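PDB 7KV2: RagB/SusD family nutrient uptake outer membrane protein from Bacteroides thetaiotaomicron, which probably binds glycans, beta-glucans among them, at the bacterial outer membrane as part of nutrient uptake. Local coordinates for residues 62-67 and 111-116; 107-112 and 500-505; 311-316 and 342-347. All coordinates share one frame; numbering follows the deposited sequence.

Interactions 1 and 2 form one neighbourhood: their centres are about 10 Å apart and both use helix 110-130, sharing Leu111 and Trp112. They touch directly where Glu66 of the 62-67 loop meets the backbone at Tyr109 and Gly110. From there interaction 2 continues the packing to helix 500-505, near the end of the chain. Interaction 3 stands apart in space; its centre is about 29 Å from that of interaction 1 and about 36 Å from that of interaction 2, with nearest atoms about 15 and 21 Å away. In sequence it is nested inside the long loop that interaction 2 closes. None of the segments includes a residue of the sodium site.

Interaction 1: 62-67 and 111-116; sequences WAFDEY and LWKCAY
Phe64 lies with one ring face against the aliphatic part of Lys113. The evidence for a CH-pi contact is direct: Lys113 CB stands 3.6 Å from the centroid of the Phe64 ring and 18° off its normal. The extended lysine chain crosses the face from the CD2-CE2 bond, where CB sits, to CG, with Lys113 CD 3.6 Å from Phe64 CG. Phe64 CG lies beside its backbone N and anti to the carbonyl carbon (chi1 -58°), which turns the ring to the helix. Cys114 SG makes a sulfur-aromatic contact edge-on to the same ring, in its plane. The sulfur also packs on Ala63, with Ala63 CB 3.7 Å from Cys114 SG. Phe64 and Asp65 both have positive phi, as the central pair of the type I' beta turn from Ala63 to Glu66, which presents Phe64 to helix 110-130. Glu66 OE1 reaches the start of that helix, accepting hydrogen bonds from Tyr109 N and Gly110 N. On the looser, polar side one water donates to Phe64 O at 2.8 Å and to Glu66 OE2 at 2.7 Å, and accepts from Lys113 NZ at 2.9 Å. Glu66 OE2 and Lys113 NZ, 5.2 Å apart, form no direct salt bridge.

Interaction 2: 107-112 and 500-505; sequences MIYGLW and QKEIDA. With EDO (1,2-ethanediol), chain D.
Tyr109 OH donates a very short hydrogen bond to Glu502 OE2, 2.5 Å away. The oxygen sits at the edge of the phenol, in its plane, while the carboxylate as a whole is turned 66° from the ring. With CG anti to the carbonyl carbon (chi1 -72°), Glu502 places CG 3.4 Å above one face of the Trp112 indole, near its rim, and a bend at chi2 swings the carboxylate to Tyr109 OH. Lys501 crosses Tyr109 at about a right angle, with Lys501 CB 3.8 Å from Tyr109 CE2. Replacing Tyr109 by a phenylalanine would probably leave Glu502 OE2 without this hydroxyl donor and the carboxylate freer to turn. Beside the ring, an ethanediol, probably from the crystallisation liquor, bridges the segments: Met107 N donates to its O1 at 3.1 Å, and Lys501 N to its O2 at 3.0 Å, nearly straight at 172°. The diol is also hydrogen-bonded to Pro104 O. Further out, Tyr109 has a cation-pi partner in Lys113, and Trp112 meets Trp162 edge-to-face. Tyr109 occupies the N-cap position of helix 110-130. The contact joins that helix start to the C-terminal helix 500-505 of this SusD-family tetratricopeptide-repeat protein.

Interaction 3: 311-316 and 342-347; sequences GTDNHD and TCWNAQ
Asp313 OD2 receives the indole N-H of Trp344, with NE1 at 2.9 Å, in the one direct hydrogen bond between the two segments. The bond is somewhat bent, at 148° on the hydrogen: the oxygen is met nearly along its C-O axis but lies tilted from the indole plane. The two side chains pass in opposite directions, and the carboxylate oxygen comes to the N-H edge of the indole.

Beside this bond, His315 stacks face-to-face on the six-membered ring of Trp344. The centroids are 3.5 Å apart and the planes differ by 5°; with His315 NE2 over the centre of the indole, the rings overlap with little offset. The two side chains arrive from opposite directions, and His315 CG comes within 3.3 Å of Trp344 CZ2. On the other face of the indole, Ala346 CA lies 3.9 Å above the plane, toward the rim; Trp308 meets the indole edge-to-face.

Trp344 belongs to the short strand 343-345, which pairs antiparallel with strand 373-375. The turn into helix 346-355 follows at once, with Asn345 as N-cap and its OD1 accepting from Ala348 N. The contact therefore packs a loop of this SusD-family protein onto a small two-stranded sheet and the start of a helix.

Both imidazole nitrogens are engaged. His315 ND1 donates to Asp313 O at 2.8 Å, from above the carbonyl plane, while NE2 is hydrogen-bonded to Glu376 OE1; the nearby glutamate would be expected to favour a protonated ring. With bonds at both nitrogens, the imidazole is fixed in rotation flat against the indole. The 311-316 loop is folded by its own backbone bonds, including Gly311 N to His315 O at 3.0 Å. Asp313 and Asn314 take positive phi there, and Asp313 CG, anti to its own N (chi1 -162°), is turned toward the indole N-H.

Interaction 1: 62-67 and 111-116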
loop_
_atom_site.group_PDB
_atom_site.type_symbol
_atom_site.label_atom_id
_atom_site.label_comp_id
_atom_site.label_asym_id
_atom_site.label_seq_id
_atom_site.Cartn_x
_atom_site.Cartn_y
_atom_site.Cartn_z
ATOM N N TRP A 62 -11.658 3.890 -4.272
ATOM C CA TRP A 62 -12.940 4.183 -4.965
ATOM C C TRP A 62 -12.920 5.628 -5.464
ATOM O O TRP A 62 -13.169 6.563 -4.664
ATOM C CB TRP A 62 -14.141 3.887 -4.073
ATOM C CG TRP A 62 -15.466 4.345 -4.602
ATOM C CD1 TRP A 62 -16.311 5.216 -3.982
ATOM C CD2 TRP A 62 -16.070 4.035 -5.870
ATOM N NE1 TRP A 62 -17.411 5.448 -4.754
ATOM C CE2 TRP A 62 -17.309 4.715 -5.906
ATOM C CE3 TRP A 62 -15.706 3.238 -6.964
ATOM C CZ2 TRP A 62 -18.164 4.657 -7.006
ATOM C CZ3 TRP A 62 -16.547 3.172 -8.051
ATOM C CH2 TRP A 62 -17.751 3.893 -8.076
ATOM N N ALA A 63 -12.614 5.807 -6.754
ATOM C CA ALA A 63 -12.477 7.143 -7.357
ATOM C C ALA A 63 -12.561 7.020 -8.885
ATOM O O ALA A 63 -12.104 5.988 -9.449
ATOM C CB ALA A 63 -11.161 7.756 -6.922
ATOM N N PHE A 64 -13.107 8.049 -9.540
ATOM C CA PHE A 64 -13.122 8.098 -11.032
ATOM C C PHE A 64 -13.798 6.838 -11.560
ATOM O O PHE A 64 -13.292 6.273 -12.545
ATOM C CB PHE A 64 -11.692 8.250 -11.565
ATOM C CG PHE A 64 -10.990 9.481 -11.046
ATOM C CD1 PHE A 64 -11.371 10.753 -11.485
ATOM C CD2 PHE A 64 -9.980 9.387 -10.093
ATOM C CE1 PHE A 64 -10.778 11.894 -10.959
ATOM C CE2 PHE A 64 -9.360 10.530 -9.602
ATOM C CZ PHE A 64 -9.756 11.784 -10.036
ATOM N N ASP A 65 -14.860 6.403 -10.868
ATOM C CA ASP A 65 -15.746 5.245 -11.166
ATOM C C ASP A 65 -14.981 3.915 -11.203
ATOM O O ASP A 65 -15.538 2.957 -11.720
ATOM C CB ASP A 65 -16.554 5.510 -12.436
ATOM C CG ASP A 65 -17.335 6.800 -12.241
ATOM O OD1 ASP A 65 -18.167 6.835 -11.313
ATOM O OD2 ASP A 65 -17.008 7.782 -12.928
ATOM N N GLU A 66 -13.833 3.824 -10.529
ATOM C CA GLU A 66 -13.067 2.571 -10.404
ATOM C C GLU A 66 -12.665 2.271 -8.954
ATOM O O GLU A 66 -12.492 3.192 -8.179
ATOM C CB GLU A 66 -11.764 2.683 -11.171
ATOM C CG GLU A 66 -12.024 2.693 -12.651
ATOM C CD GLU A 66 -10.790 2.752 -13.507
ATOM O OE1 GLU A 66 -9.788 2.111 -13.160
ATOM O OE2 GLU A 66 -10.899 3.393 -14.577
ATOM N N TYR A 67 -12.527 0.984 -8.660
ATOM C CA TYR A 67 -11.893 0.435 -7.424
ATOM C C TYR A 67 -10.472 0.029 -7.763
ATOM O O TYR A 67 -10.280 -0.982 -8.482
ATOM C CB TYR A 67 -12.708 -0.756 -6.926
ATOM C CG TYR A 67 -14.155 -0.445 -6.703
ATOM C CD1 TYR A 67 -14.594 0.119 -5.521
ATOM C CD2 TYR A 67 -15.109 -0.721 -7.671
ATOM C CE1 TYR A 67 -15.920 0.428 -5.311
ATOM C CE2 TYR A 67 -16.441 -0.407 -7.480
ATOM C CZ TYR A 67 -16.856 0.142 -6.284
ATOM O OH TYR A 67 -18.166 0.465 -6.029
ATOM N N LEU A 111 -6.164 4.907 -10.489
ATOM C CA LEU A 111 -4.954 5.141 -9.675
ATOM C C LEU A 111 -4.111 6.205 -10.371
ATOM O O LEU A 111 -3.533 7.042 -9.719
ATOM C CB LEU A 111 -4.185 3.817 -9.517
ATOM C CG LEU A 111 -2.839 3.914 -8.800
ATOM C CD1 LEU A 111 -3.022 4.398 -7.373
ATOM C CD2 LEU A 111 -2.122 2.570 -8.797
ATOM N N TRP A 112 -4.019 6.124 -11.695
ATOM C CA TRP A 112 -3.314 7.134 -12.521
ATOM C C TRP A 112 -3.906 8.525 -12.225
ATOM O O TRP A 112 -3.161 9.430 -11.918
ATOM C CB TRP A 112 -3.463 6.701 -13.982
ATOM C CG TRP A 112 -2.880 7.677 -14.962
ATOM C CD1 TRP A 112 -3.352 8.923 -15.291
ATOM C CD2 TRP A 112 -1.697 7.468 -15.738
ATOM N NE1 TRP A 112 -2.516 9.509 -16.215
ATOM C CE2 TRP A 112 -1.492 8.649 -16.503
ATOM C CE3 TRP A 112 -0.780 6.419 -15.862
ATOM C CZ2 TRP A 112 -0.426 8.769 -17.391
ATOM C CZ3 TRP A 112 0.286 6.554 -16.724
ATOM C CH2 TRP A 112 0.448 7.717 -17.485
ATOM N N LYS A 113 -5.218 8.656 -12.270
ATOM C CA LYS A 113 -5.933 9.941 -12.096
ATOM C C LYS A 113 -5.747 10.421 -10.656
ATOM O O LYS A 113 -5.522 11.612 -10.467
ATOM C CB LYS A 113 -7.412 9.803 -12.432
ATOM C CG LYS A 113 -7.707 9.583 -13.913
ATOM C CD LYS A 113 -9.165 9.289 -14.181
ATOM C CE LYS A 113 -9.452 8.908 -15.628
ATOM N NZ LYS A 113 -10.868 8.493 -15.818
ATOM N N CYS A 114 -5.735 9.507 -9.674
ATOM C CA CYS A 114 -5.477 9.894 -8.265
ATOM C C CYS A 114 -4.052 10.405 -8.100
ATOM O O CYS A 114 -3.859 11.423 -7.387
ATOM C CB CYS A 114 -5.755 8.741 -7.302
ATOM S SG CYS A 114 -7.460 8.180 -7.295
ATOM N N ALA A 115 -3.056 9.747 -8.695
ATOM C CA ALA A 115 -1.640 10.112 -8.550
ATOM C C ALA A 115 -1.441 11.522 -9.097
ATOM O O ALA A 115 -0.809 12.380 -8.406
ATOM C CB ALA A 115 -0.783 9.133 -9.286
ATOM N N TYR A 116 -1.996 11.791 -10.280
ATOM C CA TYR A 116 -1.759 13.106 -10.941
ATOM C C TYR A 116 -2.603 14.181 -10.261
ATOM O O TYR A 116 -2.127 15.338 -10.272
ATOM C CB TYR A 116 -1.931 13.006 -12.460
ATOM C CG TYR A 116 -0.701 12.411 -13.084
ATOM C CD1 TYR A 116 0.498 13.101 -13.125
ATOM C CD2 TYR A 116 -0.705 11.121 -13.583
ATOM C CE1 TYR A 116 1.649 12.539 -13.654
ATOM C CE2 TYR A 116 0.430 10.553 -14.138
ATOM C CZ TYR A 116 1.603 11.278 -14.216
ATOM O OH TYR A 116 2.737 10.695 -14.704
HETATM O O HOH W 1 -11.024 6.086 -14.236
#

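Interaction 2: 107-112 and 500-505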
loop_
_atom_site.group_PDB
_atom_site.type_symbol
_atom_site.label_atom_id
_atom_site.label_comp_id
_atom_site.label_asym_id
_atom_site.label_seq_id
_atom_site.Cartn_x
_atom_site.Cartn_y
_atom_site.Cartn_z
ATOM N N MET A 107 -7.576 -1.463 -18.927
ATOM C CA MET A 107 -6.529 -1.260 -17.899
ATOM C C MET A 107 -7.108 -0.435 -16.752
ATOM O O MET A 107 -8.166 0.172 -16.927
ATOM C CB MET A 107 -5.290 -0.586 -18.476
ATOM C CG MET A 107 -4.080 -1.509 -18.499
ATOM S SD MET A 107 -3.574 -1.907 -16.753
ATOM C CE MET A 107 -2.939 -0.312 -16.267
ATOM N N ILE A 108 -6.489 -0.507 -15.572
ATOM C CA ILE A 108 -6.902 0.366 -14.457
ATOM C C ILE A 108 -6.483 1.788 -14.837
ATOM O O ILE A 108 -5.448 1.966 -15.536
ATOM C CB ILE A 108 -6.356 -0.135 -13.104
ATOM C CG1 ILE A 108 -4.844 -0.303 -13.076
ATOM C CG2 ILE A 108 -7.078 -1.413 -12.767
ATOM C CD1 ILE A 108 -4.237 -0.119 -11.696
ATOM N N TYR A 109 -7.294 2.742 -14.438
ATOM C CA TYR A 109 -7.111 4.177 -14.785
ATOM C C TYR A 109 -7.337 5.072 -13.550
ATOM O O TYR A 109 -6.758 6.169 -13.493
ATOM C CB TYR A 109 -8.042 4.456 -15.970
ATOM C CG TYR A 109 -7.766 5.695 -16.788
ATOM C CD1 TYR A 109 -6.649 6.485 -16.575
ATOM C CD2 TYR A 109 -8.650 6.060 -17.792
ATOM C CE1 TYR A 109 -6.435 7.634 -17.326
ATOM C CE2 TYR A 109 -8.435 7.194 -18.559
ATOM C CZ TYR A 109 -7.332 7.984 -18.317
ATOM O OH TYR A 109 -7.084 9.105 -19.071
ATOM N N GLY A 110 -8.105 4.613 -12.558
ATOM C CA GLY A 110 -8.386 5.399 -11.333
ATOM C C GLY A 110 -7.105 5.825 -10.629
ATOM O O GLY A 110 -6.956 7.009 -10.241
ATOM N N LEU A 111 -6.164 4.907 -10.489
ATOM C CA LEU A 111 -4.954 5.141 -9.675
ATOM C C LEU A 111 -4.111 6.205 -10.371
ATOM O O LEU A 111 -3.533 7.042 -9.719
ATOM C CB LEU A 111 -4.185 3.817 -9.517
ATOM C CG LEU A 111 -2.839 3.914 -8.800
ATOM C CD1 LEU A 111 -3.022 4.398 -7.373
ATOM C CD2 LEU A 111 -2.122 2.570 -8.797
ATOM N N TRP A 112 -4.019 6.124 -11.695
ATOM C CA TRP A 112 -3.314 7.134 -12.521
ATOM C C TRP A 112 -3.906 8.525 -12.225
ATOM O O TRP A 112 -3.161 9.430 -11.918
ATOM C CB TRP A 112 -3.463 6.701 -13.982
ATOM C CG TRP A 112 -2.880 7.677 -14.962
ATOM C CD1 TRP A 112 -3.352 8.923 -15.291
ATOM C CD2 TRP A 112 -1.697 7.468 -15.738
ATOM N NE1 TRP A 112 -2.516 9.509 -16.215
ATOM C CE2 TRP A 112 -1.492 8.649 -16.503
ATOM C CE3 TRP A 112 -0.780 6.419 -15.862
ATOM C CZ2 TRP A 112 -0.426 8.769 -17.391
ATOM C CZ3 TRP A 112 0.286 6.554 -16.724
ATOM C CH2 TRP A 112 0.448 7.717 -17.485
ATOM N N GLN A 500 -5.132 3.645 -22.818
ATOM C CA GLN A 500 -5.301 4.068 -24.247
ATOM C C GLN A 500 -5.789 5.521 -24.281
ATOM O O GLN A 500 -5.279 6.294 -25.136
ATOM C CB GLN A 500 -6.265 3.161 -25.013
ATOM C CG GLN A 500 -6.233 3.376 -26.547
ATOM C CD GLN A 500 -4.849 3.202 -27.135
ATOM O OE1 GLN A 500 -4.164 2.194 -26.924
ATOM N NE2 GLN A 500 -4.397 4.217 -27.851
ATOM N N LYS A 501 -6.710 5.899 -23.394
ATOM C CA LYS A 501 -7.212 7.297 -23.322
ATOM C C LYS A 501 -6.054 8.275 -23.093
ATOM O O LYS A 501 -6.116 9.363 -23.691
ATOM C CB LYS A 501 -8.339 7.440 -22.308
ATOM C CG LYS A 501 -9.651 6.886 -22.831
ATOM C CD LYS A 501 -10.690 6.626 -21.783
ATOM C CE LYS A 501 -11.859 5.812 -22.300
ATOM N NZ LYS A 501 -12.726 5.396 -21.173
ATOM N N GLU A 502 -5.028 7.928 -22.311
ATOM C CA GLU A 502 -3.857 8.825 -22.108
ATOM C C GLU A 502 -2.995 8.861 -23.370
ATOM O O GLU A 502 -2.482 9.932 -23.651
ATOM C CB GLU A 502 -2.969 8.440 -20.932
ATOM C CG GLU A 502 -3.597 8.730 -19.582
ATOM C CD GLU A 502 -3.888 10.191 -19.285
ATOM O OE1 GLU A 502 -2.985 11.018 -19.437
ATOM O OE2 GLU A 502 -5.023 10.481 -18.894
ATOM N N ILE A 503 -2.773 7.730 -24.047
ATOM C CA ILE A 503 -1.950 7.697 -25.300
ATOM C C ILE A 503 -2.616 8.601 -26.340
ATOM O O ILE A 503 -1.887 9.393 -27.010
ATOM C CB ILE A 503 -1.779 6.262 -25.826
ATOM C CG1 ILE A 503 -1.103 5.358 -24.786
ATOM C CG2 ILE A 503 -1.023 6.277 -27.154
ATOM C CD1 ILE A 503 0.312 5.756 -24.442
ATOM N N ASP A 504 -3.944 8.506 -26.420
ATOM C CA ASP A 504 -4.808 9.201 -27.415
ATOM C C ASP A 504 -4.773 10.710 -27.152
ATOM O O ASP A 504 -4.671 11.489 -28.128
ATOM C CB ASP A 504 -6.241 8.659 -27.387
ATOM C CG ASP A 504 -6.409 7.292 -28.038
ATOM O OD1 ASP A 504 -5.417 6.716 -28.491
ATOM O OD2 ASP A 504 -7.533 6.805 -28.058
ATOM N N ALA A 505 -4.819 11.111 -25.882
ATOM C CA ALA A 505 -4.853 12.528 -25.477
ATOM C C ALA A 505 -3.475 13.169 -25.679
ATOM O O ALA A 505 -3.427 14.371 -25.916
ATOM C CB ALA A 505 -5.349 12.646 -24.065
HETATM C C1 EDO D . -8.302 2.359 -19.783
HETATM O O1 EDO D . -8.341 1.124 -20.394
HETATM C C2 EDO D . -8.829 3.410 -20.682
HETATM O O2 EDO D . -7.900 3.736 -21.690
#

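Interaction 3: 311-316 and 342-347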
loop_
_atom_site.group_PDB
_atom_site.type_symbol
_atom_site.label_atom_id
_atom_site.label_comp_id
_atom_site.label_asym_id
_atom_site.label_seq_id
_atom_site.Cartn_x
_atom_site.Cartn_y
_atom_site.Cartn_z
ATOM N N GLY A 311 -22.196 -10.617 11.150
ATOM C CA GLY A 311 -22.087 -10.777 12.614
ATOM C C GLY A 311 -21.578 -12.135 13.019
ATOM O O GLY A 311 -21.051 -12.238 14.160
ATOM N N THR A 312 -21.697 -13.163 12.165
ATOM C CA THR A 312 -21.129 -14.504 12.432
ATOM C C THR A 312 -19.600 -14.376 12.581
ATOM O O THR A 312 -18.931 -13.836 11.646
ATOM C CB THR A 312 -21.570 -15.525 11.378
ATOM O OG1 THR A 312 -22.998 -15.595 11.393
ATOM C CG2 THR A 312 -21.035 -16.912 11.624
ATOM N N ASP A 313 -19.057 -14.763 13.737
ATOM C CA ASP A 313 -17.612 -14.592 14.052
ATOM C C ASP A 313 -17.228 -13.105 13.943
ATOM O O ASP A 313 -16.017 -12.810 13.764
ATOM C CB ASP A 313 -16.748 -15.489 13.138
ATOM C CG ASP A 313 -15.333 -15.708 13.661
ATOM O OD1 ASP A 313 -15.183 -15.796 14.885
ATOM O OD2 ASP A 313 -14.366 -15.730 12.850
ATOM N N ASN A 314 -18.175 -12.170 14.156
ATOM C CA ASN A 314 -17.910 -10.715 14.164
ATOM C C ASN A 314 -17.250 -10.304 12.848
ATOM O O ASN A 314 -16.509 -9.348 12.843
ATOM C CB ASN A 314 -17.039 -10.284 15.342
ATOM C CG ASN A 314 -17.814 -10.326 16.649
ATOM O OD1 ASN A 314 -17.246 -10.675 17.673
ATOM N ND2 ASN A 314 -19.070 -9.917 16.633
ATOM N N HIS A 315 -17.594 -10.993 11.774
ATOM C CA HIS A 315 -17.206 -10.588 10.398
ATOM C C HIS A 315 -18.462 -10.222 9.643
ATOM O O HIS A 315 -19.523 -10.880 9.881
ATOM C CB HIS A 315 -16.467 -11.743 9.701
ATOM C CG HIS A 315 -15.038 -11.895 10.113
ATOM N ND1 HIS A 315 -14.650 -12.371 11.354
ATOM C CD2 HIS A 315 -13.902 -11.597 9.446
ATOM C CE1 HIS A 315 -13.328 -12.384 11.422
ATOM N NE2 HIS A 315 -12.824 -11.926 10.238
ATOM N N ASP A 316 -18.294 -9.340 8.660
ATOM C CA ASP A 316 -19.360 -8.890 7.734
ATOM C C ASP A 316 -18.995 -9.295 6.297
ATOM O O ASP A 316 -17.833 -9.750 6.024
ATOM C CB ASP A 316 -19.599 -7.399 7.874
ATOM C CG ASP A 316 -20.450 -6.947 9.064
ATOM O OD1 ASP A 316 -20.884 -7.804 9.884
ATOM O OD2 ASP A 316 -20.642 -5.722 9.179
ATOM N N THR A 342 -3.315 -13.144 9.025
ATOM C CA THR A 342 -3.302 -12.929 7.549
ATOM C C THR A 342 -4.489 -13.652 6.925
ATOM O O THR A 342 -5.136 -13.069 6.000
ATOM C CB THR A 342 -1.980 -13.380 6.913
ATOM O OG1 THR A 342 -0.928 -12.596 7.492
ATOM C CG2 THR A 342 -1.984 -13.277 5.407
ATOM N N CYS A 343 -4.724 -14.899 7.314
ATOM C CA CYS A 343 -5.626 -15.844 6.595
ATOM C C CYS A 343 -6.800 -16.169 7.520
ATOM O O CYS A 343 -6.615 -16.912 8.464
ATOM C CB CYS A 343 -4.890 -17.131 6.245
ATOM S SG CYS A 343 -3.275 -16.931 5.469
ATOM N N TRP A 344 -7.976 -15.605 7.266
ATOM C CA TRP A 344 -9.186 -15.863 8.071
ATOM C C TRP A 344 -9.908 -17.012 7.376
ATOM O O TRP A 344 -10.242 -16.874 6.206
ATOM C CB TRP A 344 -10.056 -14.615 8.228
ATOM C CG TRP A 344 -11.383 -14.919 8.840
ATOM C CD1 TRP A 344 -11.617 -15.505 10.054
ATOM C CD2 TRP A 344 -12.668 -14.663 8.266
ATOM N NE1 TRP A 344 -12.966 -15.612 10.280
ATOM C CE2 TRP A 344 -13.634 -15.079 9.204
ATOM C CE3 TRP A 344 -13.099 -14.045 7.089
ATOM C CZ2 TRP A 344 -14.999 -15.022 8.941
ATOM C CZ3 TRP A 344 -14.454 -13.927 6.863
ATOM C CH2 TRP A 344 -15.392 -14.412 7.773
ATOM N N ASN A 345 -10.004 -18.158 8.050
ATOM C CA ASN A 345 -10.638 -19.379 7.504
ATOM C C ASN A 345 -12.150 -19.260 7.685
ATOM O O ASN A 345 -12.746 -19.881 8.637
ATOM C CB ASN A 345 -10.038 -20.622 8.170
ATOM C CG ASN A 345 -10.333 -21.890 7.402
ATOM O OD1 ASN A 345 -11.223 -21.919 6.557
ATOM N ND2 ASN A 345 -9.543 -22.925 7.671
ATOM N N ALA A 346 -12.783 -18.504 6.799
ATOM C CA ALA A 346 -14.230 -18.258 6.806
ATOM C C ALA A 346 -14.968 -19.589 6.745
ATOM O O ALA A 346 -16.001 -19.718 7.450
ATOM C CB ALA A 346 -14.624 -17.396 5.640
ATOM N N GLN A 347 -14.537 -20.507 5.872
ATOM C CA GLN A 347 -15.290 -21.776 5.695
ATOM C C GLN A 347 -15.201 -22.609 6.976
ATOM O O GLN A 347 -16.241 -23.140 7.380
ATOM C CB GLN A 347 -14.824 -22.610 4.504
ATOM C CG GLN A 347 -15.765 -23.771 4.196
ATOM C CD GLN A 347 -17.189 -23.308 3.962
ATOM O OE1 GLN A 347 -17.442 -22.420 3.148
ATOM N NE2 GLN A 347 -18.118 -23.932 4.666
#